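Suppressor of RNA silencing p3 (Rice hoja blanca virus, PDB 3AJF) suppresses RNA-mediated gene silencing in the host, presumably by binding double-stranded RNA, and forms a homodimer. Local coordinates at residues 40-45 with 53-58; 25-28 with 33-36; 60-63 with 68-71. All coordinates share one frame; numbering follows the deposited sequence.

Three neighbouring contacts show how a small, mainly helical domain, one piece of a longer protein, closes around its core. Along the chain contact 2 comes first, folding the loop before helix 36-44 back on helix 17-30; contact 1 then packs helix 36-44 on helix 49-64, and contact 3 folds the loop after helix 49-64 onto that helix's last turn. Contacts 1 and 3 thus share helix 49-64, their centres about 17 Å apart. Contacts 1 and 2, centres about 10 Å apart, share one core through Leu27. Contact 2 lies about 17 Å from contact 3, yet Ile26 reaches Met62. Through Ser53, Ile60 and Leu63, helix 49-64 also takes part in the homodimer interface.

Contact 1 of 3, residues 40-45 with 53-58; sequences LQMIRK and SVFLKS. With SO4 (sulfate ion), chain E.
One face of the Phe55 ring carries Met42, whose CG lies nearly above the ring centre in a CH-pi contact, 3.7 Å from the centroid and 12° off the ring normal. At the edge, near the ring plane, Ile43 comes in crosswise with its CD1 3.9 Å from Phe55 CZ. Two consecutive residues of one helix therefore grip a single aromatic from above and from the rim. Met42 CG lies roughly anti to its backbone nitrogen (chi1 -161°), over the ring, and bends at chi2 and chi3 then leave the selenium of this selenomethionine obliquely placed, SE being 5.2 Å from the Phe55 centroid. The Met-aromatic pair thus touches mainly through its methylene. This is helix-on-helix packing, 36-44 against 49-64, in the core of the protein's helical domain; Phe23 of helix 17-30 and Tyr84 of helix 74-85 also meet the Phe55 ring, and Tyr84 OH is hydrogen-bonded to Ile43 O. Where helix 36-44 ends, Gln41 NE2 donates to Lys45 O at 2.9 Å with an N-H...O angle of 163°, the acceptor lying in the plane of the amide. On helix 49-64, Lys57 NZ holds O1 of a sulfate at 3.0 Å, an ion probably taken from the crystallisation liquor.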
ATOM      1  N   LEU A  40     -11.665  -2.532 -12.318  1.00 18.24           N
ATOM      2  CA  LEU A  40     -11.768  -1.200 -12.971  1.00 19.94           C
ATOM      3  C   LEU A  40     -12.350  -0.099 -12.055  1.00 20.19           C
ATOM      4  O   LEU A  40     -11.866   1.023 -12.041  1.00 19.77           O
ATOM      5  CB  LEU A  40     -12.525  -1.260 -14.303  1.00 20.53           C
ATOM      6  CG  LEU A  40     -11.878  -2.175 -15.351  1.00 21.43           C
ATOM      7  CD1 LEU A  40     -12.810  -2.343 -16.562  1.00 21.75           C
ATOM      8  CD2 LEU A  40     -10.473  -1.648 -15.762  1.00 22.61           C
ATOM      9  N   GLN A  41     -13.382  -0.427 -11.288  1.00 21.52           N
ATOM     10  CA  GLN A  41     -13.915   0.530 -10.317  1.00 22.43           C
ATOM     11  C   GLN A  41     -12.836   0.966  -9.313  1.00 21.44           C
ATOM     12  O   GLN A  41     -12.741   2.138  -8.971  1.00 20.37           O
ATOM     13  CB  GLN A  41     -15.090  -0.051  -9.543  1.00 24.05           C
ATOM     14  CG  GLN A  41     -15.572   0.903  -8.437  1.00 27.03           C
ATOM     15  CD  GLN A  41     -16.116   2.193  -9.007  1.00 30.91           C
ATOM     16  OE1 GLN A  41     -17.021   2.172  -9.844  1.00 35.85           O
ATOM     17  NE2 GLN A  41     -15.569   3.327  -8.567  1.00 30.60           N
HETATM   18  N   MSE A  42     -12.032   0.017  -8.841  1.00 19.50           N
HETATM   19  CA  MSE A  42     -10.988   0.347  -7.890  1.00 19.31           C
HETATM   20  C   MSE A  42      -9.985   1.304  -8.543  1.00 17.50           C
HETATM   21  O   MSE A  42      -9.478   2.236  -7.906  1.00 15.69           O
HETATM   22  CB  MSE A  42     -10.258  -0.905  -7.484  1.00 19.65           C
HETATM   23  CG  MSE A  42      -9.534  -0.759  -6.259  1.00 24.57           C
HETATM   24 SE   MSE A  42     -10.787  -0.915  -4.814  1.00 38.69          SE
HETATM   25  CE  MSE A  42     -11.503  -2.696  -5.090  1.00 39.01           C
ATOM     26  N   ILE A  43      -9.697   1.052  -9.816  1.00 15.50           N
ATOM     27  CA  ILE A  43      -8.765   1.902 -10.540  1.00 15.31           C
ATOM     28  C   ILE A  43      -9.282   3.346 -10.633  1.00 15.53           C
ATOM     29  O   ILE A  43      -8.502   4.330 -10.503  1.00 15.12           O
ATOM     30  CB  ILE A  43      -8.452   1.319 -11.965  1.00 15.36           C
ATOM     31  CG1 ILE A  43      -7.611   0.037 -11.845  1.00 15.88           C
ATOM     32  CG2 ILE A  43      -7.692   2.359 -12.851  1.00 17.18           C
ATOM     33  CD1 ILE A  43      -6.191   0.234 -11.359  1.00 17.80           C
ATOM     34  N   ARG A  44     -10.590   3.462 -10.902  1.00 15.29           N
ATOM     35  CA  ARG A  44     -11.238   4.758 -11.033  1.00 15.51           C
ATOM     36  C   ARG A  44     -11.420   5.436  -9.693  1.00 16.81           C
ATOM     37  O   ARG A  44     -11.159   6.644  -9.577  1.00 17.21           O
ATOM     38  CB  ARG A  44     -12.598   4.611 -11.712  1.00 15.70           C
ATOM     39  CG  ARG A  44     -12.517   4.179 -13.160  1.00 16.88           C
ATOM     40  CD  ARG A  44     -13.835   4.489 -13.899  1.00 18.86           C
ATOM     41  NE  ARG A  44     -14.974   3.809 -13.289  1.00 19.46           N
ATOM     42  CZ  ARG A  44     -15.334   2.548 -13.537  1.00 22.63           C
ATOM     43  NH1 ARG A  44     -14.632   1.778 -14.383  1.00 19.61           N
ATOM     44  NH2 ARG A  44     -16.403   2.047 -12.922  1.00 23.37           N
ATOM     45  N   LYS A  45     -11.888   4.686  -8.694  1.00 16.36           N
ATOM     46  CA  LYS A  45     -12.154   5.260  -7.372  1.00 19.34           C
ATOM     47  C   LYS A  45     -12.548   4.197  -6.392  1.00 18.18           C
ATOM     48  O   LYS A  45     -13.680   3.715  -6.424  1.00 18.93           O
ATOM     49  CB  LYS A  45     -13.251   6.350  -7.407  1.00 20.44           C
ATOM     50  CG  LYS A  45     -13.267   7.218  -6.122  1.00 22.95           C
ATOM     51  CD  LYS A  45     -14.290   8.355  -6.234  1.00 26.05           C
ATOM     52  CE  LYS A  45     -14.278   9.256  -4.998  1.00 29.54           C
ATOM     53  NZ  LYS A  45     -15.568  10.085  -4.931  1.00 34.22           N
ATOM     54  N   SER A  53      -8.262  -2.872   0.485  1.00 13.60           N
ATOM     55  CA  SER A  53      -7.282  -3.615   1.282  1.00 14.13           C
ATOM     56  C   SER A  53      -6.767  -4.838   0.545  1.00 14.08           C
ATOM     57  O   SER A  53      -5.547  -5.088   0.493  1.00 14.82           O
ATOM     58  CB  SER A  53      -7.904  -4.072   2.603  1.00 15.36           C
ATOM     59  OG  SER A  53      -6.999  -4.921   3.280  1.00 19.97           O
ATOM     60  N   VAL A  54      -7.691  -5.605  -0.024  1.00 13.99           N
ATOM     61  CA  VAL A  54      -7.366  -6.797  -0.802  1.00 14.10           C
ATOM     62  C   VAL A  54      -6.545  -6.460  -2.092  1.00 12.80           C
ATOM     63  O   VAL A  54      -5.523  -7.107  -2.389  1.00 11.68           O
ATOM     64  CB  VAL A  54      -8.669  -7.532  -1.123  1.00 15.12           C
ATOM     65  CG1 VAL A  54      -8.462  -8.566  -2.181  1.00 18.21           C
ATOM     66  CG2 VAL A  54      -9.255  -8.179   0.159  1.00 16.58           C
ATOM     67  N   PHE A  55      -6.987  -5.448  -2.835  1.00 12.84           N
ATOM     68  CA  PHE A  55      -6.278  -4.896  -4.013  1.00 12.66           C
ATOM     69  C   PHE A  55      -4.837  -4.518  -3.664  1.00 13.07           C
ATOM     70  O   PHE A  55      -3.890  -4.960  -4.326  1.00 13.71           O
ATOM     71  CB  PHE A  55      -7.080  -3.676  -4.457  1.00 12.92           C
ATOM     72  CG  PHE A  55      -6.512  -2.866  -5.607  1.00 13.95           C
ATOM     73  CD1 PHE A  55      -6.821  -3.184  -6.932  1.00 15.14           C
ATOM     74  CD2 PHE A  55      -5.803  -1.661  -5.351  1.00 16.11           C
ATOM     75  CE1 PHE A  55      -6.358  -2.364  -8.016  1.00 16.04           C
ATOM     76  CE2 PHE A  55      -5.339  -0.843  -6.418  1.00 16.78           C
ATOM     77  CZ  PHE A  55      -5.618  -1.186  -7.734  1.00 14.11           C
ATOM     78  N   LEU A  56      -4.659  -3.726  -2.601  1.00 12.66           N
ATOM     79  CA  LEU A  56      -3.301  -3.321  -2.187  1.00 13.63           C
ATOM     80  C   LEU A  56      -2.437  -4.490  -1.702  1.00 13.56           C
ATOM     81  O   LEU A  56      -1.223  -4.537  -1.977  1.00 13.25           O
ATOM     82  CB  LEU A  56      -3.343  -2.230  -1.108  1.00 13.05           C
ATOM     83  CG  LEU A  56      -3.994  -0.890  -1.507  1.00 15.38           C
ATOM     84  CD1 LEU A  56      -4.214  -0.098  -0.235  1.00 13.05           C
ATOM     85  CD2 LEU A  56      -3.151  -0.116  -2.442  1.00 14.20           C
ATOM     86  N   LYS A  57      -3.044  -5.417  -0.962  1.00 13.25           N
ATOM     87  CA  LYS A  57      -2.308  -6.563  -0.447  1.00 13.78           C
ATOM     88  C   LYS A  57      -1.768  -7.474  -1.554  1.00 14.22           C
ATOM     89  O   LYS A  57      -0.669  -8.038  -1.413  1.00 14.17           O
ATOM     90  CB  LYS A  57      -3.167  -7.364   0.524  1.00 14.64           C
ATOM     91  CG  LYS A  57      -3.243  -6.739   1.877  1.00 17.07           C
ATOM     92  CD  LYS A  57      -4.547  -7.110   2.557  1.00 25.38           C
ATOM     93  CE  LYS A  57      -4.463  -8.319   3.429  1.00 28.29           C
ATOM     94  NZ  LYS A  57      -5.900  -8.732   3.702  1.00 34.03           N
ATOM     95  N   SER A  58      -2.509  -7.609  -2.650  1.00 14.55           N
ATOM     96  CA  SER A  58      -1.991  -8.356  -3.823  1.00 15.84           C
ATOM     97  C   SER A  58      -0.782  -7.659  -4.459  1.00 15.40           C
ATOM     98  O   SER A  58       0.215  -8.322  -4.815  1.00 16.33           O
ATOM     99  CB  SER A  58      -3.070  -8.609  -4.884  1.00 15.83           C
ATOM    100  OG  SER A  58      -3.788  -9.808  -4.645  1.00 21.50           O
TER
HETATM  101  S   SO4 E   3      -5.284 -11.551   1.148  1.00 46.77           S
HETATM  102  O1  SO4 E   3      -6.350 -10.590   1.408  1.00 47.02           O
HETATM  103  O2  SO4 E   3      -4.743 -11.415  -0.200  1.00 47.36           O
HETATM  104  O3  SO4 E   3      -5.838 -12.874   1.375  1.00 48.61           O
HETATM  105  O4  SO4 E   3      -4.176 -11.352   2.072  1.00 49.53           O

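Contact 2 of 3, residues 25-28 with 33-36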
ATOM      1  N   ASP A  25      -4.686 -10.430 -12.901  1.00 15.92           N
ATOM      2  CA  ASP A  25      -4.652 -11.895 -12.970  1.00 17.04           C
ATOM      3  C   ASP A  25      -4.305 -12.507 -11.607  1.00 15.81           C
ATOM      4  O   ASP A  25      -4.907 -13.511 -11.185  1.00 14.88           O
ATOM      5  CB  ASP A  25      -3.628 -12.350 -13.995  1.00 17.88           C
ATOM      6  CG  ASP A  25      -4.127 -12.231 -15.405  1.00 23.73           C
ATOM      7  OD1 ASP A  25      -5.335 -11.948 -15.590  1.00 29.58           O
ATOM      8  OD2 ASP A  25      -3.324 -12.437 -16.346  1.00 26.24           O
ATOM      9  N   ILE A  26      -3.326 -11.898 -10.942  1.00 14.30           N
ATOM     10  CA  ILE A  26      -2.840 -12.383  -9.652  1.00 15.04           C
ATOM     11  C   ILE A  26      -3.903 -12.134  -8.598  1.00 14.15           C
ATOM     12  O   ILE A  26      -4.222 -13.029  -7.826  1.00 15.19           O
ATOM     13  CB  ILE A  26      -1.475 -11.710  -9.315  1.00 13.67           C
ATOM     14  CG1 ILE A  26      -0.389 -12.340 -10.203  1.00 15.94           C
ATOM     15  CG2 ILE A  26      -1.134 -11.833  -7.836  1.00 15.39           C
ATOM     16  CD1 ILE A  26       1.003 -11.680 -10.151  1.00 16.33           C
ATOM     17  N   LEU A  27      -4.475 -10.920  -8.589  1.00 14.28           N
ATOM     18  CA  LEU A  27      -5.532 -10.560  -7.639  1.00 14.38           C
ATOM     19  C   LEU A  27      -6.744 -11.489  -7.803  1.00 14.60           C
ATOM     20  O   LEU A  27      -7.299 -12.008  -6.818  1.00 13.52           O
ATOM     21  CB  LEU A  27      -5.934  -9.089  -7.824  1.00 14.28           C
ATOM     22  CG  LEU A  27      -7.129  -8.550  -7.054  1.00 15.91           C
ATOM     23  CD1 LEU A  27      -6.924  -8.758  -5.560  1.00 19.19           C
ATOM     24  CD2 LEU A  27      -7.269  -7.100  -7.364  1.00 16.02           C
ATOM     25  N   ASN A  28      -7.129 -11.700  -9.052  1.00 14.27           N
ATOM     26  CA  ASN A  28      -8.315 -12.485  -9.371  1.00 16.77           C
ATOM     27  C   ASN A  28      -8.094 -13.976  -9.102  1.00 17.96           C
ATOM     28  O   ASN A  28      -9.031 -14.701  -8.751  1.00 17.92           O
ATOM     29  CB  ASN A  28      -8.768 -12.232 -10.833  1.00 15.77           C
ATOM     30  CG  ASN A  28      -9.982 -13.073 -11.232  1.00 21.28           C
ATOM     31  OD1 ASN A  28      -9.839 -14.079 -11.933  1.00 22.89           O
ATOM     32  ND2 ASN A  28     -11.178 -12.658 -10.804  1.00 19.31           N
ATOM     33  N   SER A  33     -13.815 -13.785  -6.796  1.00 21.71           N
ATOM     34  CA  SER A  33     -14.979 -12.899  -6.844  1.00 23.45           C
ATOM     35  C   SER A  33     -14.583 -11.432  -7.083  1.00 23.13           C
ATOM     36  O   SER A  33     -15.449 -10.561  -7.293  1.00 23.50           O
ATOM     37  CB  SER A  33     -15.887 -13.079  -5.613  1.00 24.92           C
ATOM     38  OG  SER A  33     -15.234 -12.704  -4.406  1.00 27.65           O
ATOM     39  N   PHE A  34     -13.277 -11.164  -7.064  1.00 21.61           N
ATOM     40  CA  PHE A  34     -12.755  -9.862  -7.445  1.00 20.89           C
ATOM     41  C   PHE A  34     -12.645  -9.803  -8.985  1.00 21.19           C
ATOM     42  O   PHE A  34     -11.596 -10.070  -9.580  1.00 20.94           O
ATOM     43  CB  PHE A  34     -11.416  -9.592  -6.734  1.00 19.97           C
ATOM     44  CG  PHE A  34     -11.148  -8.136  -6.489  1.00 19.96           C
ATOM     45  CD1 PHE A  34     -11.010  -7.646  -5.184  1.00 21.28           C
ATOM     46  CD2 PHE A  34     -11.066  -7.246  -7.553  1.00 18.51           C
ATOM     47  CE1 PHE A  34     -10.769  -6.292  -4.957  1.00 19.81           C
ATOM     48  CE2 PHE A  34     -10.831  -5.890  -7.340  1.00 20.22           C
ATOM     49  CZ  PHE A  34     -10.676  -5.416  -6.032  1.00 19.82           C
ATOM     50  N   ASP A  35     -13.763  -9.479  -9.624  1.00 21.79           N
ATOM     51  CA  ASP A  35     -13.860  -9.526 -11.069  1.00 22.37           C
ATOM     52  C   ASP A  35     -13.313  -8.261 -11.734  1.00 22.02           C
ATOM     53  O   ASP A  35     -12.937  -7.267 -11.078  1.00 19.82           O
ATOM     54  CB  ASP A  35     -15.323  -9.783 -11.497  1.00 24.61           C
ATOM     55  CG  ASP A  35     -16.286  -8.694 -11.013  1.00 26.48           C
ATOM     56  OD1 ASP A  35     -15.879  -7.534 -10.808  1.00 28.11           O
ATOM     57  OD2 ASP A  35     -17.481  -8.998 -10.840  1.00 32.63           O
ATOM     58  N   GLU A  36     -13.287  -8.305 -13.051  1.00 22.60           N
ATOM     59  CA  GLU A  36     -12.778  -7.215 -13.862  1.00 23.27           C
ATOM     60  C   GLU A  36     -13.489  -5.893 -13.586  1.00 22.43           C
ATOM     61  O   GLU A  36     -12.878  -4.824 -13.573  1.00 21.38           O
ATOM     62  CB  GLU A  36     -13.001  -7.586 -15.314  1.00 24.55           C
ATOM     63  CG  GLU A  36     -11.951  -7.039 -16.217  1.00 30.53           C
ATOM     64  CD  GLU A  36     -12.120  -7.543 -17.642  1.00 39.15           C
ATOM     65  OE1 GLU A  36     -12.224  -8.796 -17.829  1.00 41.75           O
ATOM     66  OE2 GLU A  36     -12.148  -6.676 -18.563  1.00 42.28           O
TER
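With chi1 near 173°, Leu27 sends its CG away from the backbone N and toward Phe34, whose own extended first torsion lays the ring across the leucine's end. The setting is a helix-loop-helix connection: helix 17-30 runs out, and the chain returns beside it through an inverse gamma turn centred on Phe34 before helix 36-44 begins. The turn's own bond, Asp35 N to Ser33 O at 3.1 Å, is weak, as the tight geometry of a gamma turn makes it; side chains of the preceding helix also meet the turn.

Leu27 does its part with one methyl. CD2 stands over a face of the Phe34 ring, displaced toward the rim, and makes a CH-pi contact at 3.8 Å from the centroid; the ring atoms nearest this methyl are Phe34 CD2 and CE2, while Leu27 CG approaches Phe34 CG at 4.1 Å. Around this pair, Phe39 and Met42 of helix 36-44 and Val54 and Ser58 of helix 49-64 join the same core.

Asp35 follows as the N-cap of helix 36-44, its OD1 accepting from Met38 N, so the gamma turn passes directly into a capped helix start.

The polar clasp comes from Asn28. Its ND2 donates to Phe34 O at 2.9 Å, almost straight at 165°, and the acceptor lies close to the plane of the asparagine amide. Seen from the carbonyl, the approach is different: ND2 of Asn28 rises 57° above the plane of the Phe34 C=O and does not lie on a lone pair.

Contact 3 of 3, residues 60-63 with 68-71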
ATOM      1  N   ILE A  60       1.282  -5.502  -2.935  1.00 11.35           N
ATOM      2  CA  ILE A  60       2.358  -5.601  -1.935  1.00 11.66           C
ATOM      3  C   ILE A  60       2.981  -7.018  -1.940  1.00 11.96           C
ATOM      4  O   ILE A  60       4.203  -7.170  -1.886  1.00 11.54           O
ATOM      5  CB  ILE A  60       1.876  -5.199  -0.527  1.00 11.35           C
ATOM      6  CG1 ILE A  60       1.545  -3.668  -0.523  1.00 12.33           C
ATOM      7  CG2 ILE A  60       2.957  -5.546   0.558  1.00 11.83           C
ATOM      8  CD1 ILE A  60       0.793  -3.149   0.762  1.00 14.25           C
ATOM      9  N   TRP A  61       2.139  -8.041  -2.040  1.00 11.87           N
ATOM     10  CA  TRP A  61       2.653  -9.408  -2.220  1.00 13.36           C
ATOM     11  C   TRP A  61       3.582  -9.540  -3.443  1.00 13.42           C
ATOM     12  O   TRP A  61       4.673 -10.118  -3.344  1.00 13.99           O
ATOM     13  CB  TRP A  61       1.534 -10.470  -2.234  1.00 12.54           C
ATOM     14  CG  TRP A  61       2.120 -11.811  -2.543  1.00 13.10           C
ATOM     15  CD1 TRP A  61       2.598 -12.740  -1.643  1.00 13.83           C
ATOM     16  CD2 TRP A  61       2.325 -12.354  -3.836  1.00 12.29           C
ATOM     17  NE1 TRP A  61       3.072 -13.852  -2.323  1.00 13.86           N
ATOM     18  CE2 TRP A  61       2.933 -13.628  -3.672  1.00 13.49           C
ATOM     19  CE3 TRP A  61       2.033 -11.904  -5.133  1.00 14.32           C
ATOM     20  CZ2 TRP A  61       3.270 -14.447  -4.757  1.00 13.17           C
ATOM     21  CZ3 TRP A  61       2.366 -12.733  -6.226  1.00 16.04           C
ATOM     22  CH2 TRP A  61       2.993 -13.986  -6.023  1.00 14.42           C
HETATM   23  N   MSE A  62       3.161  -8.999  -4.583  1.00 14.00           N
HETATM   24  CA  MSE A  62       3.955  -9.032  -5.816  1.00 16.81           C
HETATM   25  C   MSE A  62       5.320  -8.355  -5.641  1.00 16.97           C
HETATM   26  O   MSE A  62       6.307  -8.765  -6.279  1.00 19.35           O
HETATM   27  CB  MSE A  62       3.215  -8.354  -6.964  1.00 16.15           C
HETATM   28  CG  MSE A  62       1.955  -9.050  -7.448  1.00 16.83           C
HETATM   29 SE   MSE A  62       0.781  -7.953  -8.593  1.00 26.21          SE
HETATM   30  CE  MSE A  62       1.846  -7.678 -10.266  1.00  9.93           C
ATOM     31  N   LEU A  63       5.373  -7.286  -4.838  1.00 14.90           N
ATOM     32  CA  LEU A  63       6.631  -6.567  -4.603  1.00 15.04           C
ATOM     33  C   LEU A  63       7.514  -7.240  -3.548  1.00 14.45           C
ATOM     34  O   LEU A  63       8.747  -7.125  -3.590  1.00 16.34           O
ATOM     35  CB  LEU A  63       6.347  -5.122  -4.172  1.00 13.69           C
ATOM     36  CG  LEU A  63       5.755  -4.225  -5.259  1.00 13.86           C
ATOM     37  CD1 LEU A  63       5.067  -2.955  -4.678  1.00 14.77           C
ATOM     38  CD2 LEU A  63       6.880  -3.874  -6.241  1.00 13.15           C
ATOM     39  N   ASP A  68       9.890 -13.298  -9.686  1.00 26.66           N
ATOM     40  CA  ASP A  68      10.053 -13.093 -11.130  1.00 27.38           C
ATOM     41  C   ASP A  68       9.265 -11.894 -11.644  1.00 26.44           C
ATOM     42  O   ASP A  68       8.902 -11.845 -12.825  1.00 28.32           O
ATOM     43  CB  ASP A  68       9.705 -14.379 -11.921  1.00 28.64           C
ATOM     44  CG  ASP A  68       8.259 -14.811 -11.729  1.00 29.65           C
ATOM     45  OD1 ASP A  68       7.609 -14.326 -10.777  1.00 29.78           O
ATOM     46  OD2 ASP A  68       7.758 -15.643 -12.516  1.00 31.27           O
ATOM     47  N   LEU A  69       8.981 -10.929 -10.775  1.00 23.85           N
ATOM     48  CA  LEU A  69       8.339  -9.687 -11.229  1.00 22.44           C
ATOM     49  C   LEU A  69       9.359  -8.976 -12.120  1.00 22.90           C
ATOM     50  O   LEU A  69      10.492  -8.774 -11.691  1.00 24.11           O
ATOM     51  CB  LEU A  69       7.963  -8.803 -10.032  1.00 20.67           C
ATOM     52  CG  LEU A  69       7.182  -7.517 -10.320  1.00 20.82           C
ATOM     53  CD1 LEU A  69       5.740  -7.866 -10.734  1.00 17.34           C
ATOM     54  CD2 LEU A  69       7.216  -6.551  -9.120  1.00 19.03           C
ATOM     55  N   PRO A  70       8.997  -8.641 -13.374  1.00 22.80           N
ATOM     56  CA  PRO A  70       9.993  -7.910 -14.172  1.00 23.39           C
ATOM     57  C   PRO A  70      10.553  -6.645 -13.466  1.00 23.12           C
ATOM     58  O   PRO A  70       9.825  -5.923 -12.778  1.00 20.91           O
ATOM     59  CB  PRO A  70       9.210  -7.534 -15.431  1.00 24.59           C
ATOM     60  CG  PRO A  70       8.187  -8.611 -15.572  1.00 23.70           C
ATOM     61  CD  PRO A  70       7.763  -8.906 -14.138  1.00 22.38           C
ATOM     62  N   GLY A  71      11.853  -6.408 -13.607  1.00 24.36           N
ATOM     63  CA  GLY A  71      12.518  -5.278 -12.953  1.00 24.36           C
ATOM     64  C   GLY A  71      11.870  -3.929 -13.260  1.00 24.89           C
ATOM     65  O   GLY A  71      11.721  -3.089 -12.382  1.00 24.68           O
TER
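Met62 and Leu69 bring the two backbones nearest, their CA atoms 7.0 Å apart, as the chain leaves the last turn of helix 49-64 and comes back alongside it. Residues 60-63 are helical, whereas Leu69 and Pro70 have polyproline-II-like backbone angles; together they form part of a helix-loop-helix connection that leads into helix 74-85. Apolar side chains fill the approach between helix and loop, and Leu69 supplies the loop's share. Within the helix a weak bond joins Leu63 N to Ile60 O at 3.2 Å, and Ile60 O is also hydrogen-bonded to Ser64 OG.

Leu69 uses both methyl branches on two successive helix residues. With CG opposite the backbone N (chi1 -175°), the side chain extends from the loop toward the helix. CD1 meets Met62 CE at 3.9 Å: the selenomethionine keeps an extended chi2, then bends at chi3, and its chain crosses the leucine at about a right angle. Leu69 CD2 lies by both the Met62 carbonyl and Leu63, methyl against methyl with Leu63 CD2 at 3.9 Å. Leu77 of helix 74-85 touches all three side chains, so Leu69 meets both the helix before its loop and the one after. Met62 reaches further, to Leu22, Phe23 and Ile26 of helix 17-30.

The same turn of helix lies at the dimer interface, where Ile60 packs on Ile60 of the second subunit and Leu63 on Phe88 of that subunit. Arg74 NH2, in the same chain, is hydrogen-bonded to Leu63 O. The carbonyl one residue earlier has an apolar neighbour: Leu69 CD2 lies 3.7 Å from Met62 O, with Leu69 CB 4.1 Å from that same oxygen.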